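Long-range contact in Alpha/beta hydrolase (Paenibacillus sp. VTT E-133280, PDB 6TJ2), which probably hydrolyses methyl salicylate to salicylic acid, as an extracellular alpha/beta-hydrolase esterase homologous to tobacco salicylic acid binding protein 2: residues E78-G83 with E93-S98. Numbering follows the deposited sequence.
Sequences EYAGHG and EQITKS
Ser-98 OG accepts the backbone N-H of Ala-80 at 3.0 Å (N-H...O angle 147°) and itself donates to Ile-95 O, one turn back in helix 92-105. Lying between its own backbone N and carbonyl carbon (chi1 70°), OG is brought within 2.7 Å of Ile-95 O while still meeting Ala-80 N, and the hydroxyl bridges helix and loop. An alanine here would remove OG, and would probably leave Ala-80 N without this acceptor and Ile-95 O without this side-chain donor. Tyr-79 CB lies 3.2 Å from Ser-98 OG; farther out, CD1 meets Ile-95 CG2 at 3.5 Å, flanked at longer range by CG and CE1. CE1 also passes over the centre of the His-82 ring, and OH hydrogen-bonds to His-51 O. The same Ile-95 methyl stands 4.0 Å from the Tyr-79 ring centroid, 30° off the normal, an off-centre CH-pi contact. Ile-95 CD1 reaches His-82 CE1 (3.9 Å); hydrogen bonds from ND1 to Ala-80 O and between NE2 and Glu-205 OE2 hold the His-82 ring. Ala-80 CB packs on Gln-94 O (3.7 Å), within a type II beta turn closed by His-82 N to Tyr-79 O. With one hydrogen bond crossing the contact, the loop's remaining hold on the helix is largely apolar, centred on Ile-95.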
ATOM      1  N   GLU A  78      -5.365 -11.143  30.772  1.00 11.81           N
ATOM      2  CA  GLU A  78      -4.992 -12.458  30.244  1.00 11.89           C
ATOM      3  C   GLU A  78      -6.283 -13.284  30.056  1.00 11.57           C
ATOM      4  O   GLU A  78      -7.355 -12.923  30.614  1.00 14.62           O
ATOM      5  CB  GLU A  78      -4.068 -13.182  31.220  1.00 11.39           C
ATOM      6  CG  GLU A  78      -3.406 -14.410  30.644  1.00 11.92           C
ATOM      7  CD  GLU A  78      -2.800 -14.053  29.308  1.00 13.30           C
ATOM      8  OE1 GLU A  78      -1.636 -13.577  29.332  1.00 13.23           O
ATOM      9  OE2 GLU A  78      -3.445 -14.309  28.272  1.00 11.90           O
ATOM     10  N   TYR A  79      -6.218 -14.299  29.209  1.00 10.90           N
ATOM     11  CA  TYR A  79      -7.415 -15.107  28.911  1.00 11.71           C
ATOM     12  C   TYR A  79      -7.087 -16.596  28.964  1.00 11.13           C
ATOM     13  O   TYR A  79      -5.955 -16.950  29.009  1.00 11.66           O
ATOM     14  CB  TYR A  79      -8.107 -14.595  27.647  1.00 11.20           C
ATOM     15  CG  TYR A  79      -7.318 -14.541  26.360  1.00 11.54           C
ATOM     16  CD1 TYR A  79      -6.945 -15.679  25.666  1.00 11.73           C
ATOM     17  CD2 TYR A  79      -7.048 -13.320  25.778  1.00 11.42           C
ATOM     18  CE1 TYR A  79      -6.315 -15.594  24.431  1.00 11.93           C
ATOM     19  CE2 TYR A  79      -6.414 -13.219  24.550  1.00 11.57           C
ATOM     20  CZ  TYR A  79      -6.049 -14.357  23.872  1.00 11.17           C
ATOM     21  OH  TYR A  79      -5.464 -14.276  22.655  1.00 12.05           O
ATOM     22  N   ALA A  80      -8.142 -17.388  28.887  1.00 11.36           N
ATOM     23  CA  ALA A  80      -8.063 -18.831  29.176  1.00 11.82           C
ATOM     24  C   ALA A  80      -7.020 -19.503  28.284  1.00 11.50           C
ATOM     25  O   ALA A  80      -6.885 -19.189  27.091  1.00 11.32           O
ATOM     26  CB  ALA A  80      -9.398 -19.480  29.029  1.00 12.92           C
ATOM     27  N   GLY A  81      -6.247 -20.403  28.892  1.00 12.42           N
ATOM     28  CA  GLY A  81      -5.248 -21.208  28.192  1.00 13.19           C
ATOM     29  C   GLY A  81      -4.031 -20.429  27.739  1.00 13.50           C
ATOM     30  O   GLY A  81      -3.191 -20.966  27.006  1.00 14.31           O
ATOM     31  N   HIS A  82      -3.913 -19.182  28.186  1.00 12.10           N
ATOM     32  CA  HIS A  82      -2.790 -18.302  27.840  1.00 12.32           C
ATOM     33  C   HIS A  82      -2.197 -17.728  29.119  1.00 13.00           C
ATOM     34  O   HIS A  82      -2.799 -17.807  30.201  1.00 13.18           O
ATOM     35  CB  HIS A  82      -3.230 -17.201  26.872  1.00 12.07           C
ATOM     36  CG  HIS A  82      -3.666 -17.739  25.555  1.00 12.93           C
ATOM     37  ND1 HIS A  82      -4.813 -18.500  25.385  1.00 11.55           N
ATOM     38  CD2 HIS A  82      -3.116 -17.589  24.348  1.00 12.62           C
ATOM     39  CE1 HIS A  82      -4.905 -18.816  24.075  1.00 11.86           C
ATOM     40  NE2 HIS A  82      -3.885 -18.270  23.421  1.00 12.36           N
ATOM     41  N   GLY A  83      -0.987 -17.236  29.012  1.00 15.34           N
ATOM     42  CA  GLY A  83      -0.234 -16.815  30.206  1.00 14.71           C
ATOM     43  C   GLY A  83       0.002 -17.991  31.103  1.00 17.73           C
ATOM     44  O   GLY A  83       0.425 -19.067  30.633  1.00 18.61           O
ATOM     45  N   GLU A  93     -14.913 -20.547  23.182  1.00 12.27           N
ATOM     46  CA  GLU A  93     -15.949 -20.161  24.155  1.00 12.84           C
ATOM     47  C   GLU A  93     -15.305 -19.895  25.514  1.00 12.32           C
ATOM     48  O   GLU A  93     -15.690 -18.944  26.172  1.00 12.55           O
ATOM     49  CB  GLU A  93     -16.970 -21.279  24.220  1.00 15.01           C
ATOM     50  CG  GLU A  93     -18.065 -21.031  25.219  1.00 19.64           C
ATOM     51  CD  GLU A  93     -19.112 -22.124  25.256  1.00 24.70           C
ATOM     52  OE1 GLU A  93     -19.254 -22.860  24.251  1.00 29.17           O
ATOM     53  OE2 GLU A  93     -19.859 -22.140  26.253  1.00 29.59           O
ATOM     54  N   GLN A  94     -14.365 -20.719  25.931  1.00 11.67           N
ATOM     55  CA  GLN A  94     -13.720 -20.530  27.245  1.00 11.84           C
ATOM     56  C   GLN A  94     -12.894 -19.238  27.222  1.00 10.75           C
ATOM     57  O   GLN A  94     -12.875 -18.496  28.216  1.00 11.41           O
ATOM     58  CB  GLN A  94     -12.833 -21.723  27.600  1.00 11.84           C
ATOM     59  CG  GLN A  94     -13.623 -22.972  28.008  1.00 13.22           C
ATOM     60  CD  GLN A  94     -12.721 -24.177  28.093  1.00 16.63           C
ATOM     61  OE1 GLN A  94     -11.852 -24.432  27.292  1.00 14.89           O
ATOM     62  NE2 GLN A  94     -12.940 -24.954  29.158  1.00 21.57           N
ATOM     63  N   ILE A  95     -12.184 -18.963  26.125  1.00 11.54           N
ATOM     64  CA  ILE A  95     -11.408 -17.683  26.019  1.00 10.33           C
ATOM     65  C   ILE A  95     -12.391 -16.528  26.105  1.00 10.75           C
ATOM     66  O   ILE A  95     -12.156 -15.556  26.893  1.00 11.49           O
ATOM     67  CB  ILE A  95     -10.624 -17.702  24.696  1.00 10.60           C
ATOM     68  CG1 ILE A  95      -9.468 -18.690  24.784  1.00 10.46           C
ATOM     69  CG2 ILE A  95     -10.166 -16.281  24.365  1.00 10.92           C
ATOM     70  CD1 ILE A  95      -8.731 -18.917  23.494  1.00 11.63           C
ATOM     71  N   THR A  96     -13.462 -16.547  25.356  1.00 11.04           N
ATOM     72  CA  THR A  96     -14.430 -15.452  25.290  1.00 10.85           C
ATOM     73  C   THR A  96     -15.004 -15.239  26.684  1.00 10.98           C
ATOM     74  O   THR A  96     -15.069 -14.112  27.143  1.00 12.21           O
ATOM     75  CB  THR A  96     -15.507 -15.766  24.274  1.00 11.94           C
ATOM     76  OG1 THR A  96     -14.896 -15.907  22.994  1.00 12.41           O
ATOM     77  CG2 THR A  96     -16.595 -14.732  24.264  1.00 12.76           C
ATOM     78  N   LYS A  97     -15.388 -16.323  27.378  1.00 11.50           N
ATOM     79  CA  LYS A  97     -15.992 -16.200  28.700  1.00 12.17           C
ATOM     80  C   LYS A  97     -14.976 -15.615  29.652  1.00 11.96           C
ATOM     81  O   LYS A  97     -15.365 -14.757  30.483  1.00 12.05           O
ATOM     82  CB  LYS A  97     -16.490 -17.552  29.215  1.00 13.56           C
ATOM     83  CG  LYS A  97     -17.011 -17.482  30.647  1.00 17.54           C
ATOM     84  CD  LYS A  97     -17.812 -18.691  31.053  1.00 21.25           C
ATOM     85  CE  LYS A  97     -18.748 -18.405  32.216  1.00 24.89           C
ATOM     86  NZ  LYS A  97     -18.002 -18.060  33.416  1.00 28.02           N
ATOM     87  N   SER A  98     -13.720 -15.977  29.561  1.00 11.49           N
ATOM     88  CA  SER A  98     -12.719 -15.383  30.498  1.00 12.04           C
ATOM     89  C   SER A  98     -12.613 -13.861  30.326  1.00 11.19           C
ATOM     90  O   SER A  98     -12.446 -13.116  31.297  1.00 13.46           O
ATOM     91  CB  SER A  98     -11.384 -16.078  30.404  1.00 11.47           C
ATOM     92  OG  SER A  98     -10.686 -15.827  29.177  1.00 12.88           O
TER